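Local coordinates for CheC domain protein (Shewanella loihica PV-4, PDB 3IIC) that probably works in bacterial chemotaxis as a CheX-type phosphatase that removes the phosphoryl group from the response regulator CheY, at residues K19-M24 with G91-M96; K34-A39 with Y148-F153; G100-L105 with Y110-A115. All blocks are in the same frame, centred on the assembly; numbering follows the deposited sequence.

Overall arrangement
Helices 4-22 and 84-107 lie on one face of an antiparallel sheet. Interaction 1 joins these two helices. Interaction 3 joins the later part of helix 84-107 to the loop before strand 113-122 and that strand's first residues. Interaction 2 lies on the other face, where loop 34-39 meets strand 147-154. The centres of interactions 1 and 3 are about 17 Å apart, and Asn-95 packs on Met-114. Interaction 2 is centred about 20 Å from interaction 1 and 19 Å from interaction 3. Along the chain, 1 and 2 cross, 1 closes before 3 opens, and 3 is nested inside 2. Interactions 2 and 3 reach the second subunit. The helices are thus tied together and to the sheet, with the loop opposite.

Interaction 1 (K19-M24 with G91-M96); sequences KTMANM and GELTNM. With EDO (1,2-ethanediol), chain C.
Met-21, a selenomethionine, reaches from helix 4-22 to the backbone of helix 84-107 at Leu-93. The contact is small and apolar. The Met-21 methyl CE sits 3.6 Å from Leu-93 CA and also touches Leu-93 CB. Atom SE of Met-21 lies 4.1 Å from both CB and CD1 of Leu-93. The two side chains cross at about a right angle. The Met-21 chain is extended beyond CG (chi2 -177°, chi3 176°), which carries CE across the groove between the helices. The rest of Leu-93 is buried against Leu-18 of helix 4-22 and Ile-60 and Phe-62 of the sheet.

The contact with Glu-92 is looser. Glu-92 OE2 is 4.0 Å from Met-21 CE, and Glu-92 CG stands at the same distance. The methyl therefore lies beside both the CG and the carboxylate of the exposed Glu-92.

A molecule of 1,2-ethanediol, probably from the crystallisation liquor, sits beside the first helix. The diol O2 donates a hydrogen bond of 2.6 Å to Thr-20 O. The diol O1 lies 3.7 Å from Met-21 CG.

This is helix-helix packing on one face of the CheX-type sheet. Glu-92 and Asn-95 fit the E-x-x-N signature of CheC and CheX phosphatases, so the contact probably borders the active-site face of helix 84-107.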
ATOM      1  N   LYS A  19      16.046  -1.362  16.490  1.00 38.95           N
ATOM      2  CA  LYS A  19      17.199  -1.593  17.368  1.00 39.13           C
ATOM      3  C   LYS A  19      18.158  -2.628  16.756  1.00 38.61           C
ATOM      4  O   LYS A  19      19.354  -2.406  16.753  1.00 38.58           O
ATOM      5  CB  LYS A  19      16.729  -2.024  18.779  1.00 39.54           C
ATOM      6  CG  LYS A  19      17.812  -2.249  19.831  1.00 40.62           C
ATOM      7  CD  LYS A  19      18.513  -0.965  20.234  1.00 44.30           C
ATOM      8  N   THR A  20      17.617  -3.742  16.247  1.00 38.26           N
ATOM      9  CA  THR A  20      18.378  -4.839  15.617  1.00 38.55           C
ATOM     10  C   THR A  20      19.152  -4.361  14.375  1.00 38.39           C
ATOM     11  O   THR A  20      20.332  -4.698  14.161  1.00 36.61           O
ATOM     12  CB  THR A  20      17.407  -5.995  15.174  1.00 38.47           C
ATOM     13  OG1 THR A  20      16.701  -6.485  16.314  1.00 40.85           O
ATOM     14  CG2 THR A  20      18.140  -7.169  14.532  1.00 38.65           C
HETATM   15  N   MSE A  21      18.443  -3.596  13.554  1.00 38.73           N
HETATM   16  CA  MSE A  21      18.988  -3.061  12.311  1.00 39.07           C
HETATM   17  C   MSE A  21      20.061  -1.990  12.451  1.00 39.47           C
HETATM   18  O   MSE A  21      21.113  -2.118  11.872  1.00 39.36           O
HETATM   19  CB  MSE A  21      17.869  -2.484  11.453  1.00 39.22           C
HETATM   20  CG  MSE A  21      17.055  -3.496  10.725  1.00 38.05           C
HETATM   21 SE   MSE A  21      15.737  -2.589   9.605  0.75 31.01          SE
HETATM   22  CE  MSE A  21      15.032  -4.179   8.804  1.00 35.79           C
ATOM     23  N   ALA A  22      19.771  -0.948  13.220  1.00 41.01           N
ATOM     24  CA  ALA A  22      20.616   0.251  13.307  1.00 41.80           C
ATOM     25  C   ALA A  22      20.838   0.836  14.692  1.00 42.99           C
ATOM     26  O   ALA A  22      21.341   1.973  14.791  1.00 43.30           O
ATOM     27  CB  ALA A  22      19.995   1.325  12.421  1.00 41.60           C
ATOM     28  N   ASN A  23      20.488   0.084  15.746  1.00 43.39           N
ATOM     29  CA  ASN A  23      20.580   0.542  17.129  1.00 44.03           C
ATOM     30  C   ASN A  23      19.866   1.893  17.345  1.00 44.35           C
ATOM     31  O   ASN A  23      20.322   2.751  18.082  1.00 44.73           O
ATOM     32  CB  ASN A  23      22.063   0.597  17.536  1.00 44.11           C
ATOM     33  CG  ASN A  23      22.268   0.617  19.025  1.00 44.01           C
ATOM     34  OD1 ASN A  23      21.369   0.308  19.810  1.00 45.80           O
ATOM     35  ND2 ASN A  23      23.469   0.992  19.430  1.00 45.10           N
HETATM   36  N   MSE A  24      18.725   2.042  16.691  1.00 45.02           N
HETATM   37  CA  MSE A  24      17.953   3.292  16.640  1.00 45.28           C
HETATM   38  C   MSE A  24      16.781   3.131  17.611  1.00 45.21           C
HETATM   39  O   MSE A  24      15.977   2.200  17.470  1.00 45.97           O
HETATM   40  CB  MSE A  24      17.485   3.488  15.177  1.00 45.38           C
HETATM   41  CG  MSE A  24      16.579   4.686  14.832  1.00 46.57           C
HETATM   42 SE   MSE A  24      17.508   6.384  14.815  0.75 45.59          SE
HETATM   43  CE  MSE A  24      18.545   6.118  13.194  1.00 49.90           C
ATOM     44  N   GLY A  91      10.979  -2.014   2.690  1.00 39.75           N
ATOM     45  CA  GLY A  91      10.205  -3.261   2.434  1.00 40.09           C
ATOM     46  C   GLY A  91      10.571  -4.365   3.401  1.00 40.34           C
ATOM     47  O   GLY A  91       9.699  -5.043   3.957  1.00 41.42           O
ATOM     48  N   GLU A  92      11.877  -4.546   3.610  1.00 41.33           N
ATOM     49  CA  GLU A  92      12.400  -5.515   4.587  1.00 41.66           C
ATOM     50  C   GLU A  92      11.950  -5.165   6.018  1.00 41.53           C
ATOM     51  O   GLU A  92      11.463  -6.018   6.728  1.00 41.36           O
ATOM     52  CB  GLU A  92      13.919  -5.561   4.520  1.00 42.03           C
ATOM     53  CG  GLU A  92      14.569  -6.507   5.546  1.00 45.01           C
ATOM     54  CD  GLU A  92      16.077  -6.512   5.455  1.00 48.19           C
ATOM     55  OE1 GLU A  92      16.587  -6.127   4.370  1.00 53.33           O
ATOM     56  OE2 GLU A  92      16.754  -6.894   6.447  1.00 47.91           O
ATOM     57  N   LEU A  93      12.124  -3.914   6.427  1.00 41.66           N
ATOM     58  CA  LEU A  93      11.683  -3.460   7.762  1.00 41.77           C
ATOM     59  C   LEU A  93      10.184  -3.746   7.949  1.00 41.58           C
ATOM     60  O   LEU A  93       9.777  -4.315   8.987  1.00 41.73           O
ATOM     61  CB  LEU A  93      12.067  -1.986   7.998  1.00 42.07           C
ATOM     62  CG  LEU A  93      11.509  -1.167   9.184  1.00 43.56           C
ATOM     63  CD1 LEU A  93      12.497  -0.103   9.699  1.00 44.00           C
ATOM     64  CD2 LEU A  93      10.177  -0.523   8.819  1.00 43.81           C
ATOM     65  N   THR A  94       9.397  -3.447   6.912  1.00 40.81           N
ATOM     66  CA  THR A  94       7.946  -3.712   6.905  1.00 40.68           C
ATOM     67  C   THR A  94       7.585  -5.195   7.108  1.00 40.38           C
ATOM     68  O   THR A  94       6.711  -5.476   7.898  1.00 40.59           O
ATOM     69  CB  THR A  94       7.250  -3.136   5.634  1.00 40.78           C
ATOM     70  OG1 THR A  94       7.544  -1.730   5.562  1.00 37.94           O
ATOM     71  CG2 THR A  94       5.725  -3.339   5.695  1.00 40.06           C
ATOM     72  N   ASN A  95       8.254  -6.101   6.404  1.00 40.53           N
ATOM     73  CA  ASN A  95       8.045  -7.545   6.542  1.00 40.91           C
ATOM     74  C   ASN A  95       8.457  -8.054   7.902  1.00 40.77           C
ATOM     75  O   ASN A  95       7.790  -8.938   8.429  1.00 40.16           O
ATOM     76  CB  ASN A  95       8.844  -8.387   5.528  1.00 40.96           C
ATOM     77  CG  ASN A  95       8.173  -8.524   4.198  1.00 44.01           C
ATOM     78  OD1 ASN A  95       6.961  -8.620   4.097  1.00 47.10           O
ATOM     79  ND2 ASN A  95       8.984  -8.601   3.143  1.00 45.69           N
HETATM   80  N   MSE A  96       9.581  -7.533   8.417  1.00 40.52           N
HETATM   81  CA  MSE A  96      10.124  -7.955   9.709  1.00 40.02           C
HETATM   82  C   MSE A  96       9.250  -7.517  10.875  1.00 39.55           C
HETATM   83  O   MSE A  96       9.008  -8.323  11.781  1.00 39.03           O
HETATM   84  CB  MSE A  96      11.570  -7.485   9.884  1.00 40.14           C
HETATM   85  CG  MSE A  96      12.550  -8.105   8.899  1.00 42.03           C
HETATM   86 SE   MSE A  96      12.539 -10.062   8.790  0.75 47.70          SE
HETATM   87  CE  MSE A  96      11.200 -10.438   7.456  1.00 42.62           C
TER
HETATM   88  C1  EDO C 155      21.141  -6.616  10.407  1.00 48.80           C
HETATM   89  O1  EDO C 155      19.889  -5.914  10.438  1.00 48.19           O
HETATM   90  C2  EDO C 155      21.876  -6.560  11.741  1.00 49.86           C
HETATM   91  O2  EDO C 155      22.028  -5.223  12.220  1.00 51.45           O

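Interaction 2 (K34-A39 with Y148-F153)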
ATOM      1  N   LYS A  34      -8.738   7.990  15.614  1.00 40.58           N
ATOM      2  CA  LYS A  34      -9.929   8.405  14.876  1.00 40.53           C
ATOM      3  C   LYS A  34      -9.763   8.770  13.406  1.00 41.22           C
ATOM      4  O   LYS A  34     -10.690   8.547  12.639  1.00 40.80           O
ATOM      5  CB  LYS A  34     -10.506   9.641  15.575  1.00 40.40           C
ATOM      6  CG  LYS A  34     -10.989   9.421  17.026  1.00 40.00           C
ATOM      7  CD  LYS A  34     -12.196   8.481  17.170  1.00 39.29           C
ATOM      8  CE  LYS A  34     -13.425   9.014  16.457  1.00 39.89           C
ATOM      9  NZ  LYS A  34     -14.656   8.255  16.802  1.00 41.31           N
ATOM     10  N   LYS A  35      -8.616   9.346  13.021  1.00 41.76           N
ATOM     11  CA  LYS A  35      -8.437   9.924  11.691  1.00 42.12           C
ATOM     12  C   LYS A  35      -7.012   9.736  11.196  1.00 42.00           C
ATOM     13  O   LYS A  35      -6.059   9.986  11.940  1.00 41.23           O
ATOM     14  CB  LYS A  35      -8.767  11.435  11.741  1.00 42.55           C
ATOM     15  CG  LYS A  35      -8.737  12.202  10.404  1.00 44.87           C
ATOM     16  CD  LYS A  35     -10.000  12.011   9.570  1.00 48.60           C
ATOM     17  CE  LYS A  35      -9.786  12.313   8.064  1.00 49.96           C
ATOM     18  NZ  LYS A  35      -9.132  11.167   7.320  1.00 50.53           N
ATOM     19  N   ASP A  36      -6.903   9.277   9.937  1.00 41.52           N
ATOM     20  CA  ASP A  36      -5.642   9.110   9.241  1.00 41.08           C
ATOM     21  C   ASP A  36      -5.631  10.082   8.048  1.00 41.06           C
ATOM     22  O   ASP A  36      -6.483  10.960   7.948  1.00 40.28           O
ATOM     23  CB  ASP A  36      -5.394   7.636   8.873  1.00 41.11           C
ATOM     24  CG  ASP A  36      -6.389   7.068   7.849  1.00 39.23           C
ATOM     25  OD1 ASP A  36      -7.143   7.798   7.185  1.00 35.42           O
ATOM     26  OD2 ASP A  36      -6.411   5.842   7.715  1.00 36.53           O
ATOM     27  N   ASN A  37      -4.657   9.917   7.160  1.00 41.33           N
ATOM     28  CA  ASN A  37      -4.432  10.797   6.005  1.00 41.53           C
ATOM     29  C   ASN A  37      -3.978  12.194   6.469  1.00 41.24           C
ATOM     30  O   ASN A  37      -4.204  13.197   5.794  1.00 41.41           O
ATOM     31  CB  ASN A  37      -5.667  10.855   5.072  1.00 41.09           C
ATOM     32  CG  ASN A  37      -5.297  11.168   3.636  1.00 41.73           C
ATOM     33  OD1 ASN A  37      -4.310  10.654   3.104  1.00 39.60           O
ATOM     34  ND2 ASN A  37      -6.107  11.987   2.989  1.00 42.62           N
ATOM     35  N   LEU A  38      -3.326  12.229   7.632  1.00 41.20           N
ATOM     36  CA  LEU A  38      -2.833  13.456   8.260  1.00 41.29           C
ATOM     37  C   LEU A  38      -1.301  13.480   8.310  1.00 40.59           C
ATOM     38  O   LEU A  38      -0.696  14.462   7.942  1.00 40.86           O
ATOM     39  CB  LEU A  38      -3.429  13.589   9.671  1.00 41.34           C
ATOM     40  CG  LEU A  38      -4.953  13.637   9.841  1.00 39.68           C
ATOM     41  CD1 LEU A  38      -5.272  13.753  11.315  1.00 40.05           C
ATOM     42  CD2 LEU A  38      -5.564  14.788   9.093  1.00 38.28           C
ATOM     43  N   ALA A  39      -0.682  12.392   8.739  1.00 40.33           N
ATOM     44  CA  ALA A  39       0.767  12.333   8.874  1.00 40.37           C
ATOM     45  C   ALA A  39       1.435  12.327   7.491  1.00 40.07           C
ATOM     46  O   ALA A  39       0.975  11.663   6.583  1.00 40.58           O
ATOM     47  CB  ALA A  39       1.186  11.097   9.705  1.00 40.33           C
ATOM     48  N   TYR A 148       6.003   7.046  11.455  1.00 38.94           N
ATOM     49  CA  TYR A 148       4.584   6.807  11.804  1.00 38.77           C
ATOM     50  C   TYR A 148       4.226   5.381  11.469  1.00 39.02           C
ATOM     51  O   TYR A 148       4.571   4.928  10.371  1.00 40.16           O
ATOM     52  CB  TYR A 148       3.649   7.695  11.000  1.00 38.36           C
ATOM     53  CG  TYR A 148       3.820   9.142  11.285  1.00 39.30           C
ATOM     54  CD1 TYR A 148       3.166   9.745  12.374  1.00 39.14           C
ATOM     55  CD2 TYR A 148       4.630   9.937  10.461  1.00 40.37           C
ATOM     56  CE1 TYR A 148       3.320  11.112  12.632  1.00 39.99           C
ATOM     57  CE2 TYR A 148       4.773  11.291  10.696  1.00 41.40           C
ATOM     58  CZ  TYR A 148       4.125  11.869  11.784  1.00 40.12           C
ATOM     59  OH  TYR A 148       4.312  13.185  12.004  1.00 44.71           O
ATOM     60  N   ILE A 149       3.552   4.676  12.385  1.00 38.67           N
ATOM     61  CA  ILE A 149       3.032   3.342  12.100  1.00 38.21           C
ATOM     62  C   ILE A 149       1.527   3.412  12.223  1.00 38.45           C
ATOM     63  O   ILE A 149       1.020   3.903  13.231  1.00 38.59           O
ATOM     64  CB  ILE A 149       3.639   2.233  12.996  1.00 38.42           C
ATOM     65  CG1 ILE A 149       3.237   0.842  12.507  1.00 38.68           C
ATOM     66  CG2 ILE A 149       3.232   2.397  14.507  1.00 39.05           C
ATOM     67  CD1 ILE A 149       4.097  -0.238  13.156  1.00 39.48           C
ATOM     68  N   GLU A 150       0.810   2.950  11.186  1.00 38.74           N
ATOM     69  CA  GLU A 150      -0.643   2.831  11.217  1.00 38.20           C
ATOM     70  C   GLU A 150      -1.048   1.355  11.116  1.00 38.56           C
ATOM     71  O   GLU A 150      -0.586   0.642  10.221  1.00 38.10           O
ATOM     72  CB  GLU A 150      -1.328   3.680  10.146  1.00 37.73           C
ATOM     73  CG  GLU A 150      -2.861   3.494  10.059  1.00 37.91           C
ATOM     74  CD  GLU A 150      -3.593   4.545   9.225  1.00 37.85           C
ATOM     75  OE1 GLU A 150      -2.959   5.393   8.539  1.00 37.56           O
ATOM     76  OE2 GLU A 150      -4.839   4.490   9.238  1.00 34.25           O
ATOM     77  N   ILE A 151      -1.879   0.906  12.057  1.00 39.16           N
ATOM     78  CA  ILE A 151      -2.451  -0.453  12.057  1.00 39.95           C
ATOM     79  C   ILE A 151      -3.973  -0.316  11.962  1.00 40.23           C
ATOM     80  O   ILE A 151      -4.589   0.437  12.712  1.00 39.30           O
ATOM     81  CB  ILE A 151      -2.101  -1.309  13.343  1.00 40.66           C
ATOM     82  CG1 ILE A 151      -0.568  -1.356  13.593  1.00 41.66           C
ATOM     83  CG2 ILE A 151      -2.718  -2.749  13.223  1.00 38.39           C
ATOM     84  CD1 ILE A 151      -0.049  -0.367  14.630  1.00 41.83           C
ATOM     85  N   CYS A 152      -4.568  -1.070  11.047  1.00 41.40           N
ATOM     86  CA  CYS A 152      -6.012  -1.054  10.824  1.00 42.63           C
ATOM     87  C   CYS A 152      -6.509  -2.499  10.679  1.00 42.52           C
ATOM     88  O   CYS A 152      -5.885  -3.307   9.985  1.00 42.81           O
ATOM     89  CB  CYS A 152      -6.268  -0.226   9.579  1.00 43.08           C
ATOM     90  SG  CYS A 152      -7.941  -0.050   9.188  1.00 48.47           S
ATOM     91  N   PHE A 153      -7.596  -2.835  11.359  1.00 43.30           N
ATOM     92  CA  PHE A 153      -8.116  -4.216  11.346  1.00 44.16           C
ATOM     93  C   PHE A 153      -9.624  -4.249  11.570  1.00 43.87           C
ATOM     94  O   PHE A 153     -10.133  -3.444  12.325  1.00 44.11           O
ATOM     95  CB  PHE A 153      -7.384  -5.039  12.425  1.00 44.46           C
ATOM     96  CG  PHE A 153      -6.843  -6.354  11.916  1.00 46.92           C
ATOM     97  CD1 PHE A 153      -7.637  -7.515  11.914  1.00 47.71           C
ATOM     98  CD2 PHE A 153      -5.539  -6.421  11.409  1.00 48.70           C
ATOM     99  CE1 PHE A 153      -7.131  -8.730  11.415  1.00 49.54           C
ATOM    100  CE2 PHE A 153      -5.019  -7.632  10.891  1.00 49.88           C
ATOM    101  CZ  PHE A 153      -5.818  -8.795  10.903  1.00 49.81           C
TER
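Tyr-148 meets the methyl group of Ala-39 over one face of its ring. Ala-39 CB stands 3.4 Å from the Tyr-148 ring centroid and only 3° off the ring normal. It is nearly equidistant from all six ring carbons, as in a well-centred CH-pi contact. Tyr-148 CG is anti to the carbonyl carbon (chi1 -64°), and this turns one ring face to the Ala-39 methyl.

Ile-149 turns to the other face of the sheet, onto Leu-11 and Leu-14 of helix 4-22. Glu-150 comes back to the loop side and is buried. Its extended chain brings Glu-150 OE2 to 2.6 Å from Asp-36 OD2. The two carboxylates are not coplanar; their planes are 58° apart. Glu-150 OE1 also lies 3.3 Å from Asp-36 CB. Ile-151 again faces helix 4-22, and Cys-152 packs on His-129.

Asp-36 OD2 has other partners as well: a salt bridge to Lys-135 and a hydrogen bond from His-129 N. On the loop itself, Lys-35 NZ donates to Asp-36 O at 2.7 Å, from above the carbonyl plane. Next to it, Asn-37 ND2 bonds to Glu-84 of the second subunit.

Two acid oxygens this close suggest that one of the pair holds a proton. Lys-135 probably offsets the remaining negative charge in this buried spot.

Interaction 3 (G100-L105 with Y110-A115); sequences GAKNLL and YEFDMA
Lys-102 lies along Phe-112 and ends on its backbone. Lys-102 NZ donates a hydrogen bond of 2.9 Å to Phe-112 O. The donor is tilted 26° from the carbonyl plane, with a C=O...N angle of 153°. The chain runs extended as far as CE and bends at the last torsion (chi4 -53°), which turns NZ in to the carbonyl. On the way, Lys-102 CG passes over one face of the Phe-112 ring, 3.9 Å above its plane and offset toward the rim. Leu-105 CD1 meets the same ring at its edge, in plane, 3.7 Å from Phe-112 CE2.

Met-114, a selenomethionine, packs against the lysine stem. Met-114 CE is 3.4 Å from Lys-102 CD, which is tight for two carbons. Asp-113 OD1 makes a long salt bridge to Lys-102 NZ, at 3.8 Å. With an alanine in place of Lys-102, the CG contact over the ring would probably be lost, Phe-112 O left without this donor, Asp-113 left without its long ion pair, and a gap opened beside the Met-114 methyl.

Further along, Leu-105 CB touches Tyr-110 CB at 4.0 Å. Tyr-110 N gives a weak, bent hydrogen bond to Leu-105 O.

Further out, Phe-6, Pro-9 and Phe-10 of helix 4-22 pack on Leu-105. Met-49 packs on Phe-112, and Ile-47 on Met-114. Lys-55 of the second subunit also packs on Met-114.

A short loop links helix 84-107 to strand 113-122, and the helix end packs back on it. That strand is outermost in this chain and runs antiparallel to 43-51 in the CheX-type sheet.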
ATOM      1  N   GLY A 100       7.204 -10.301  12.857  1.00 41.14           N
ATOM      2  CA  GLY A 100       7.459 -10.282  14.303  1.00 41.51           C
ATOM      3  C   GLY A 100       6.154 -10.194  15.107  1.00 42.17           C
ATOM      4  O   GLY A 100       5.996 -10.887  16.105  1.00 42.37           O
ATOM      5  N   ALA A 101       5.234  -9.326  14.670  1.00 42.57           N
ATOM      6  CA  ALA A 101       3.905  -9.195  15.297  1.00 42.69           C
ATOM      7  C   ALA A 101       3.057 -10.473  15.072  1.00 42.86           C
ATOM      8  O   ALA A 101       2.394 -10.942  16.009  1.00 42.63           O
ATOM      9  CB  ALA A 101       3.173  -7.947  14.774  1.00 42.32           C
ATOM     10  N   LYS A 102       3.099 -11.009  13.837  1.00 42.98           N
ATOM     11  CA  LYS A 102       2.416 -12.257  13.424  1.00 43.40           C
ATOM     12  C   LYS A 102       2.690 -13.381  14.429  1.00 43.56           C
ATOM     13  O   LYS A 102       1.746 -14.055  14.866  1.00 44.12           O
ATOM     14  CB  LYS A 102       2.877 -12.711  12.010  1.00 43.39           C
ATOM     15  CG  LYS A 102       2.033 -13.788  11.333  1.00 43.19           C
ATOM     16  CD  LYS A 102       2.849 -14.627  10.371  1.00 43.47           C
ATOM     17  CE  LYS A 102       2.018 -15.550   9.507  1.00 43.17           C
ATOM     18  NZ  LYS A 102       1.116 -16.409  10.298  1.00 43.02           N
ATOM     19  N   ASN A 103       3.955 -13.521  14.841  1.00 43.46           N
ATOM     20  CA  ASN A 103       4.374 -14.569  15.817  1.00 43.95           C
ATOM     21  C   ASN A 103       3.898 -14.372  17.250  1.00 43.64           C
ATOM     22  O   ASN A 103       3.474 -15.344  17.916  1.00 43.55           O
ATOM     23  CB  ASN A 103       5.907 -14.682  15.862  1.00 44.50           C
ATOM     24  CG  ASN A 103       6.519 -15.147  14.539  1.00 45.72           C
ATOM     25  OD1 ASN A 103       5.824 -15.454  13.557  1.00 47.70           O
ATOM     26  ND2 ASN A 103       7.835 -15.224  14.526  1.00 47.92           N
ATOM     27  N   LEU A 104       4.058 -13.144  17.753  1.00 43.08           N
ATOM     28  CA  LEU A 104       3.614 -12.776  19.113  1.00 42.87           C
ATOM     29  C   LEU A 104       2.090 -12.977  19.259  1.00 42.69           C
ATOM     30  O   LEU A 104       1.600 -13.508  20.283  1.00 42.80           O
ATOM     31  CB  LEU A 104       4.016 -11.326  19.454  1.00 42.99           C
ATOM     32  CG  LEU A 104       5.484 -10.981  19.827  1.00 43.32           C
ATOM     33  CD1 LEU A 104       6.556 -11.801  19.078  1.00 44.36           C
ATOM     34  CD2 LEU A 104       5.737  -9.470  19.665  1.00 39.69           C
ATOM     35  N   LEU A 105       1.370 -12.577  18.212  1.00 42.17           N
ATOM     36  CA  LEU A 105      -0.086 -12.690  18.117  1.00 41.76           C
ATOM     37  C   LEU A 105      -0.608 -14.127  17.930  1.00 41.97           C
ATOM     38  O   LEU A 105      -1.748 -14.408  18.322  1.00 41.17           O
ATOM     39  CB  LEU A 105      -0.600 -11.768  17.000  1.00 42.03           C
ATOM     40  CG  LEU A 105      -0.404 -10.263  17.277  1.00 41.33           C
ATOM     41  CD1 LEU A 105      -0.398  -9.421  15.997  1.00 38.55           C
ATOM     42  CD2 LEU A 105      -1.463  -9.786  18.268  1.00 38.39           C
ATOM     43  N   TYR A 110      -4.512 -14.880  17.940  1.00 44.08           N
ATOM     44  CA  TYR A 110      -4.804 -14.073  16.743  1.00 44.27           C
ATOM     45  C   TYR A 110      -3.957 -14.634  15.600  1.00 43.41           C
ATOM     46  O   TYR A 110      -2.747 -14.662  15.710  1.00 44.12           O
ATOM     47  CB  TYR A 110      -4.489 -12.589  16.970  1.00 44.26           C
ATOM     48  CG  TYR A 110      -5.275 -11.906  18.085  1.00 47.17           C
ATOM     49  CD1 TYR A 110      -6.514 -11.286  17.828  1.00 48.67           C
ATOM     50  CD2 TYR A 110      -4.780 -11.865  19.408  1.00 49.15           C
ATOM     51  CE1 TYR A 110      -7.229 -10.636  18.852  1.00 48.11           C
ATOM     52  CE2 TYR A 110      -5.498 -11.218  20.437  1.00 49.00           C
ATOM     53  CZ  TYR A 110      -6.711 -10.606  20.141  1.00 49.15           C
ATOM     54  OH  TYR A 110      -7.412  -9.980  21.137  1.00 50.48           O
ATOM     55  N   GLU A 111      -4.593 -15.106  14.529  1.00 42.80           N
ATOM     56  CA  GLU A 111      -3.897 -15.677  13.371  1.00 42.48           C
ATOM     57  C   GLU A 111      -4.208 -14.860  12.106  1.00 41.91           C
ATOM     58  O   GLU A 111      -5.348 -14.431  11.878  1.00 41.22           O
ATOM     59  CB  GLU A 111      -4.315 -17.134  13.133  1.00 42.68           C
ATOM     60  CG  GLU A 111      -4.089 -18.128  14.310  1.00 43.83           C
ATOM     61  CD  GLU A 111      -2.619 -18.425  14.632  1.00 45.87           C
ATOM     62  OE1 GLU A 111      -1.749 -18.417  13.737  1.00 47.81           O
ATOM     63  OE2 GLU A 111      -2.327 -18.713  15.803  1.00 48.95           O
ATOM     64  N   PHE A 112      -3.176 -14.639  11.298  1.00 41.44           N
ATOM     65  CA  PHE A 112      -3.323 -13.989   9.996  1.00 41.13           C
ATOM     66  C   PHE A 112      -2.123 -14.259   9.112  1.00 41.03           C
ATOM     67  O   PHE A 112      -1.030 -14.537   9.614  1.00 41.23           O
ATOM     68  CB  PHE A 112      -3.495 -12.487  10.144  1.00 40.88           C
ATOM     69  CG  PHE A 112      -2.317 -11.798  10.765  1.00 41.01           C
ATOM     70  CD1 PHE A 112      -1.266 -11.307   9.964  1.00 39.39           C
ATOM     71  CD2 PHE A 112      -2.262 -11.613  12.146  1.00 40.53           C
ATOM     72  CE1 PHE A 112      -0.160 -10.647  10.536  1.00 40.71           C
ATOM     73  CE2 PHE A 112      -1.175 -10.955  12.731  1.00 42.23           C
ATOM     74  CZ  PHE A 112      -0.120 -10.443  11.911  1.00 40.42           C
ATOM     75  N   ASP A 113      -2.348 -14.188   7.810  1.00 40.82           N
ATOM     76  CA  ASP A 113      -1.281 -14.277   6.831  1.00 41.19           C
ATOM     77  C   ASP A 113      -1.132 -12.885   6.250  1.00 41.07           C
ATOM     78  O   ASP A 113      -2.087 -12.094   6.252  1.00 40.79           O
ATOM     79  CB  ASP A 113      -1.603 -15.304   5.757  1.00 41.36           C
ATOM     80  CG  ASP A 113      -1.693 -16.708   6.316  1.00 41.86           C
ATOM     81  OD1 ASP A 113      -0.824 -17.096   7.140  1.00 42.58           O
ATOM     82  OD2 ASP A 113      -2.635 -17.418   5.927  1.00 43.83           O
HETATM   83  N   MSE A 114       0.056 -12.616   5.724  1.00 40.77           N
HETATM   84  CA  MSE A 114       0.396 -11.320   5.186  1.00 40.64           C
HETATM   85  C   MSE A 114       0.592 -11.347   3.667  1.00 40.09           C
HETATM   86  O   MSE A 114       1.013 -12.357   3.093  1.00 39.37           O
HETATM   87  CB  MSE A 114       1.629 -10.773   5.928  1.00 40.43           C
HETATM   88  CG  MSE A 114       2.933 -11.522   5.737  1.00 41.94           C
HETATM   89 SE   MSE A 114       4.248 -10.918   7.074  0.75 40.99          SE
HETATM   90  CE  MSE A 114       3.411 -11.795   8.574  1.00 41.54           C
ATOM     91  N   ALA A 115       0.277 -10.216   3.031  1.00 39.57           N
ATOM     92  CA  ALA A 115       0.460 -10.033   1.576  1.00 39.29           C
ATOM     93  C   ALA A 115       1.925  -9.657   1.302  1.00 38.54           C
ATOM     94  O   ALA A 115       2.740  -9.695   2.211  1.00 37.81           O
ATOM     95  CB  ALA A 115      -0.484  -8.947   1.051  1.00 38.92           C
TER